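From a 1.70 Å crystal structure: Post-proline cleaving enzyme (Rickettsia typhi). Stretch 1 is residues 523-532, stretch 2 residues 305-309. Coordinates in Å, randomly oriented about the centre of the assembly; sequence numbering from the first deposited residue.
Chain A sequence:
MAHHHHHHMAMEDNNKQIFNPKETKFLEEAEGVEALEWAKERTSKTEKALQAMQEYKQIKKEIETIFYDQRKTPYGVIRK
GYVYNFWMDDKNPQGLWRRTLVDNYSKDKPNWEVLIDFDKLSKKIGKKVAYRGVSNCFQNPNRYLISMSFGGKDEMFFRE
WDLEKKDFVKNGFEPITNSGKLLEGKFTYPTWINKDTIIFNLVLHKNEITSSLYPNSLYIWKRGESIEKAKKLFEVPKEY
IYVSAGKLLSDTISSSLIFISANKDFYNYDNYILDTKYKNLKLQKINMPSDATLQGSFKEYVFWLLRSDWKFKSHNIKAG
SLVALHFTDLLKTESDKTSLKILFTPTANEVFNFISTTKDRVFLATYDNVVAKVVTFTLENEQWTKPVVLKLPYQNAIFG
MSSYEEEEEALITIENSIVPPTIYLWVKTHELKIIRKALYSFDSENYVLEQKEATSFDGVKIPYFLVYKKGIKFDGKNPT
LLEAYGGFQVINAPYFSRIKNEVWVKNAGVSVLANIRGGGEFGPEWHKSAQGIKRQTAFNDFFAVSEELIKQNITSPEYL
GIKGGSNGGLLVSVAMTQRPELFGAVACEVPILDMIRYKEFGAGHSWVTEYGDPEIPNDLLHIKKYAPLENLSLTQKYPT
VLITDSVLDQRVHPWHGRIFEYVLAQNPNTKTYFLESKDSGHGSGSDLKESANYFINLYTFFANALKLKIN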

ATOM      1  N   GLY A 523      -2.396  12.230  12.452  1.00 11.51           N
ATOM      2  CA  GLY A 523      -0.950  12.420  12.491  1.00 11.57           C
ATOM      3  C   GLY A 523      -0.242  11.414  13.350  1.00 11.69           C
ATOM      4  O   GLY A 523      -0.805  10.374  13.718  1.00 11.53           O
ATOM      5  N   PRO A 524       1.021  11.706  13.660  1.00 11.36           N
ATOM      6  CA  PRO A 524       1.853  10.722  14.342  1.00 11.68           C
ATOM      7  C   PRO A 524       1.356  10.298  15.736  1.00 11.75           C
ATOM      8  O   PRO A 524       1.514   9.133  16.121  1.00 11.46           O
ATOM      9  CB  PRO A 524       3.213  11.410  14.432  1.00 11.93           C
ATOM     10  CG  PRO A 524       3.070  12.808  13.922  1.00 11.99           C
ATOM     11  CD  PRO A 524       1.748  12.915  13.221  1.00 11.69           C
ATOM     12  N   GLU A 525       0.677  11.193  16.436  1.00 12.35           N
ATOM     13  CA  GLU A 525       0.150  10.844  17.763  1.00 12.82           C
ATOM     14  C   GLU A 525      -0.948   9.781  17.651  1.00 12.63           C
ATOM     15  O   GLU A 525      -1.154   8.975  18.556  1.00 13.68           O
ATOM     16  CB  GLU A 525      -0.430  12.065  18.463  1.00 13.45           C
ATOM     17  N   TRP A 526      -1.733   9.825  16.584  1.00 11.92           N
ATOM     18  CA  TRP A 526      -2.793   8.842  16.355  1.00 11.70           C
ATOM     19  C   TRP A 526      -2.209   7.447  16.226  1.00 11.35           C
ATOM     20  O   TRP A 526      -2.764   6.484  16.746  1.00 11.35           O
ATOM     21  CB  TRP A 526      -3.593   9.208  15.091  1.00 11.41           C
ATOM     22  CG  TRP A 526      -4.968   8.611  14.975  1.00 11.61           C
ATOM     23  CD1 TRP A 526      -5.396   7.734  14.043  1.00 11.30           C
ATOM     24  CD2 TRP A 526      -6.074   8.879  15.802  1.00 12.45           C
ATOM     25  NE1 TRP A 526      -6.705   7.425  14.236  1.00 11.95           N
ATOM     26  CE2 TRP A 526      -7.152   8.106  15.329  1.00 12.53           C
ATOM     27  CE3 TRP A 526      -6.272   9.707  16.916  1.00 13.26           C
ATOM     28  CZ2 TRP A 526      -8.422   8.174  15.895  1.00 13.39           C
ATOM     29  CZ3 TRP A 526      -7.527   9.736  17.504  1.00 13.96           C
ATOM     30  CH2 TRP A 526      -8.581   8.974  16.993  1.00 13.95           C
ATOM     31  N   HIS A 527      -1.013   7.372  15.641  1.00 11.17           N
ATOM     32  CA  HIS A 527      -0.262   6.127  15.500  1.00 11.01           C
ATOM     33  C   HIS A 527       0.353   5.687  16.830  1.00 11.69           C
ATOM     34  O   HIS A 527       0.170   4.537  17.302  1.00 12.48           O
ATOM     35  CB  HIS A 527       0.810   6.306  14.435  1.00 10.46           C
ATOM     36  CG  HIS A 527       1.762   5.157  14.359  1.00 10.49           C
ATOM     37  ND1 HIS A 527       3.121   5.339  14.303  1.00 10.59           N
ATOM     38  CD2 HIS A 527       1.569   3.807  14.428  1.00 10.41           C
ATOM     39  CE1 HIS A 527       3.723   4.158  14.357  1.00 10.62           C
ATOM     40  NE2 HIS A 527       2.809   3.214  14.397  1.00 10.32           N
ATOM     41  N   LYS A 528       1.120   6.596  17.406  1.00 12.32           N
ATOM     42  CA  LYS A 528       1.899   6.319  18.639  1.00 13.06           C
ATOM     43  C   LYS A 528       0.986   5.857  19.767  1.00 13.79           C
ATOM     44  O   LYS A 528       1.412   5.038  20.610  1.00 13.66           O
ATOM     45  CB  LYS A 528       2.674   7.582  19.042  1.00 13.76           C
ATOM     46  CG  LYS A 528       3.871   7.858  18.145  1.00 14.36           C
ATOM     47  CD  LYS A 528       4.498   9.219  18.442  1.00 16.13           C
ATOM     48  CE  LYS A 528       5.354   9.735  17.294  1.00 17.10           C
ATOM     49  NZ  LYS A 528       6.235  10.851  17.767  1.00 18.60           N
ATOM     50  N   SER A 529      -0.266   6.344  19.780  1.00 14.09           N
ATOM     51  CA  SER A 529      -1.251   5.961  20.769  1.00 15.22           C
ATOM     52  C   SER A 529      -1.578   4.462  20.867  1.00 14.46           C
ATOM     53  O   SER A 529      -2.098   4.021  21.908  1.00 15.24           O
ATOM     54  CB  SER A 529      -2.573   6.717  20.507  1.00 16.39           C
ATOM     55  OG  SER A 529      -2.353   8.053  20.987  1.00 20.50           O
ATOM     56  N   ALA A 530      -1.358   3.727  19.785  1.00 13.48           N
ATOM     57  CA  ALA A 530      -1.588   2.283  19.702  1.00 13.36           C
ATOM     58  C   ALA A 530      -0.376   1.515  19.207  1.00 12.86           C
ATOM     59  O   ALA A 530      -0.480   0.369  18.775  1.00 12.50           O
ATOM     60  CB  ALA A 530      -2.819   1.976  18.866  1.00 13.23           C
ATOM     61  N   GLN A 531       0.790   2.139  19.343  1.00 12.93           N
ATOM     62  CA  GLN A 531       2.036   1.525  18.909  1.00 13.03           C
ATOM     63  C   GLN A 531       2.651   0.621  19.990  1.00 13.66           C
ATOM     64  O   GLN A 531       2.553   0.877  21.185  1.00 14.12           O
ATOM     65  CB  GLN A 531       3.015   2.612  18.489  1.00 12.90           C
ATOM     66  CG  GLN A 531       4.239   2.107  17.785  1.00 12.90           C
ATOM     67  CD  GLN A 531       5.176   3.241  17.388  1.00 13.20           C
ATOM     68  OE1 GLN A 531       4.863   4.432  17.560  1.00 13.34           O
ATOM     69  NE2 GLN A 531       6.388   2.876  16.932  1.00 13.42           N
ATOM     70  N   GLY A 532       3.308  -0.451  19.563  1.00 13.88           N
ATOM     71  CA  GLY A 532       4.029  -1.287  20.498  1.00 14.16           C
ATOM     72  C   GLY A 532       3.110  -1.951  21.524  1.00 15.03           C
ATOM     73  O   GLY A 532       2.083  -2.520  21.165  1.00 15.45           O
TER
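Stretch 2 (305-309) LLRSD

A single arginine laid along a short helix can organise a long-range contact when, as here, its guanidinium and its backbone carbonyl both find partners. The packing of residues 305-309 on residues 523-532 of this post-proline cleaving enzyme is a compact example: touching residues are at least 217 positions apart in sequence, and the contact buries 263 Å² in all, counting both sides.

Stretch 1 opens with Gly523 at the N-cap position. Its positive phi favours glycine, and its carbonyl accepts a weak hydrogen bond from Trp526 N. The helix that follows is held by bonds such as Lys528 N to Pro524 O at 2.9 Å, and a type I turn from Lys528 to Gln531 then brings Gln531 round to the same partner as Pro524, His527 and Lys528. All four point their CA-to-CB bonds toward stretch 2.

Stretch 2 is an irregular segment whose backbone passes the Pro524 end of the helix; the side chain of Arg307 covers the rest. Leu305 and Leu306 are extended, Arg307 breaks the run with phi/psi of -96/-27°, and Ser308 and Asp309 return to extended values. The backbones come nearest at Pro524 and Arg307, whose CA atoms are 5.8 Å apart; there Pro524 CB lies 3.3 Å from Arg307 O. From this point the Arg307 side chain, with chi1 to chi3 all t, reaches along the helix into the turn. Its CA-to-CB bond points sideways, but its end comes nearer.

The guanidinium is met mainly at its edge. Arg307 NH1 donates to His527 ND1 at 2.9 Å, with an N-H...acceptor angle of 149°, and the donor lies near the plane of the imidazole. ND1 therefore acts as an acceptor, while His527 NE2 is hydrogen-bonded elsewhere in the structure. Arg307 NH2 makes a weak bond to Gln531 OE1 at 3.0 Å, the angle being 130°, and donates also to water 1, whose oxygen is 2.9 Å from NH2. The same water accepts from Gln531 NE2, its oxygen 3.1 Å from that nitrogen, so the amide meets the arginine both directly and through solvent.

Lys528 serves the backbone of stretch 2. Its extended chain passes with CE over one face of the guanidinium, an aliphatic contact that leaves the edge free for its acceptors, and ends with NZ donating to Arg307 O at 3.1 Å. A weak bond from Lys528 NZ to Ser308 OG, at 3.4 Å, supplements it. Arg307 NH1, Gln531 NE2 and Ser308 OG have further partners elsewhere in the structure. Arg307 thus donates hydrogen bonds through its guanidinium and accepts one at its carbonyl, and both tie it to the same short stretch.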

ATOM      1  N   LEU A 305       8.604  15.970   6.030  1.00  8.16           N
ATOM      2  CA  LEU A 305       7.569  15.748   7.032  1.00  8.33           C
ATOM      3  C   LEU A 305       8.204  15.374   8.361  1.00  8.66           C
ATOM      4  O   LEU A 305       9.108  14.554   8.383  1.00  8.60           O
ATOM      5  CB  LEU A 305       6.649  14.599   6.601  1.00  8.03           C
ATOM      6  CG  LEU A 305       5.533  14.137   7.542  1.00  8.06           C
ATOM      7  CD1 LEU A 305       4.555  15.283   7.734  1.00  8.51           C
ATOM      8  CD2 LEU A 305       4.872  12.885   7.014  1.00  7.90           C
ATOM      9  N   LEU A 306       7.654  15.933   9.439  1.00  9.29           N
ATOM     10  CA  LEU A 306       8.089  15.614  10.796  1.00  9.53           C
ATOM     11  C   LEU A 306       7.193  14.555  11.422  1.00  9.68           C
ATOM     12  O   LEU A 306       5.991  14.678  11.406  1.00  9.83           O
ATOM     13  CB  LEU A 306       8.152  16.865  11.668  1.00 10.21           C
ATOM     14  CG  LEU A 306       8.929  18.066  11.121  1.00 10.44           C
ATOM     15  CD1 LEU A 306       9.033  19.152  12.181  1.00 11.18           C
ATOM     16  CD2 LEU A 306      10.303  17.651  10.593  1.00 10.57           C
ATOM     17  N   ARG A 307       7.829  13.560  12.033  1.00  9.78           N
ATOM     18  CA  ARG A 307       7.100  12.566  12.827  1.00  9.91           C
ATOM     19  C   ARG A 307       7.124  12.963  14.329  1.00 10.46           C
ATOM     20  O   ARG A 307       6.274  12.512  15.120  1.00 10.24           O
ATOM     21  CB  ARG A 307       7.733  11.172  12.611  1.00  9.85           C
ATOM     22  CG  ARG A 307       7.232  10.137  13.595  1.00 10.36           C
ATOM     23  CD  ARG A 307       7.521   8.726  13.108  1.00 10.36           C
ATOM     24  NE  ARG A 307       7.357   7.742  14.183  1.00 10.70           N
ATOM     25  CZ  ARG A 307       6.219   7.148  14.528  1.00 10.89           C
ATOM     26  NH1 ARG A 307       5.092   7.465  13.913  1.00 11.23           N
ATOM     27  NH2 ARG A 307       6.187   6.289  15.582  1.00 11.01           N
ATOM     28  N   SER A 308       8.162  13.703  14.743  1.00 10.73           N
ATOM     29  CA  SER A 308       8.296  14.193  16.101  1.00 11.82           C
ATOM     30  C   SER A 308       8.475  15.697  16.122  1.00 12.50           C
ATOM     31  O   SER A 308       8.876  16.297  15.102  1.00 11.86           O
ATOM     32  CB  SER A 308       9.490  13.511  16.793  1.00 12.17           C
ATOM     33  OG  SER A 308       9.301  12.118  16.839  1.00 12.55           O
ATOM     34  N   ASP A 309       8.215  16.294  17.297  1.00 13.43           N
ATOM     35  CA  ASP A 309       8.498  17.733  17.464  1.00 14.55           C
ATOM     36  C   ASP A 309       9.986  17.980  17.227  1.00 14.62           C
ATOM     37  O   ASP A 309      10.818  17.141  17.569  1.00 14.48           O
ATOM     38  CB  ASP A 309       8.211  18.221  18.882  1.00 15.74           C
ATOM     39  CG  ASP A 309       6.756  18.157  19.274  1.00 16.53           C
ATOM     40  OD1 ASP A 309       5.847  17.997  18.423  1.00 16.53           O
ATOM     41  OD2 ASP A 309       6.539  18.251  20.530  1.00 18.65           O
TER
HETATM   42  O   HOH W   1       8.532   5.098  16.748  1.00 18.84           O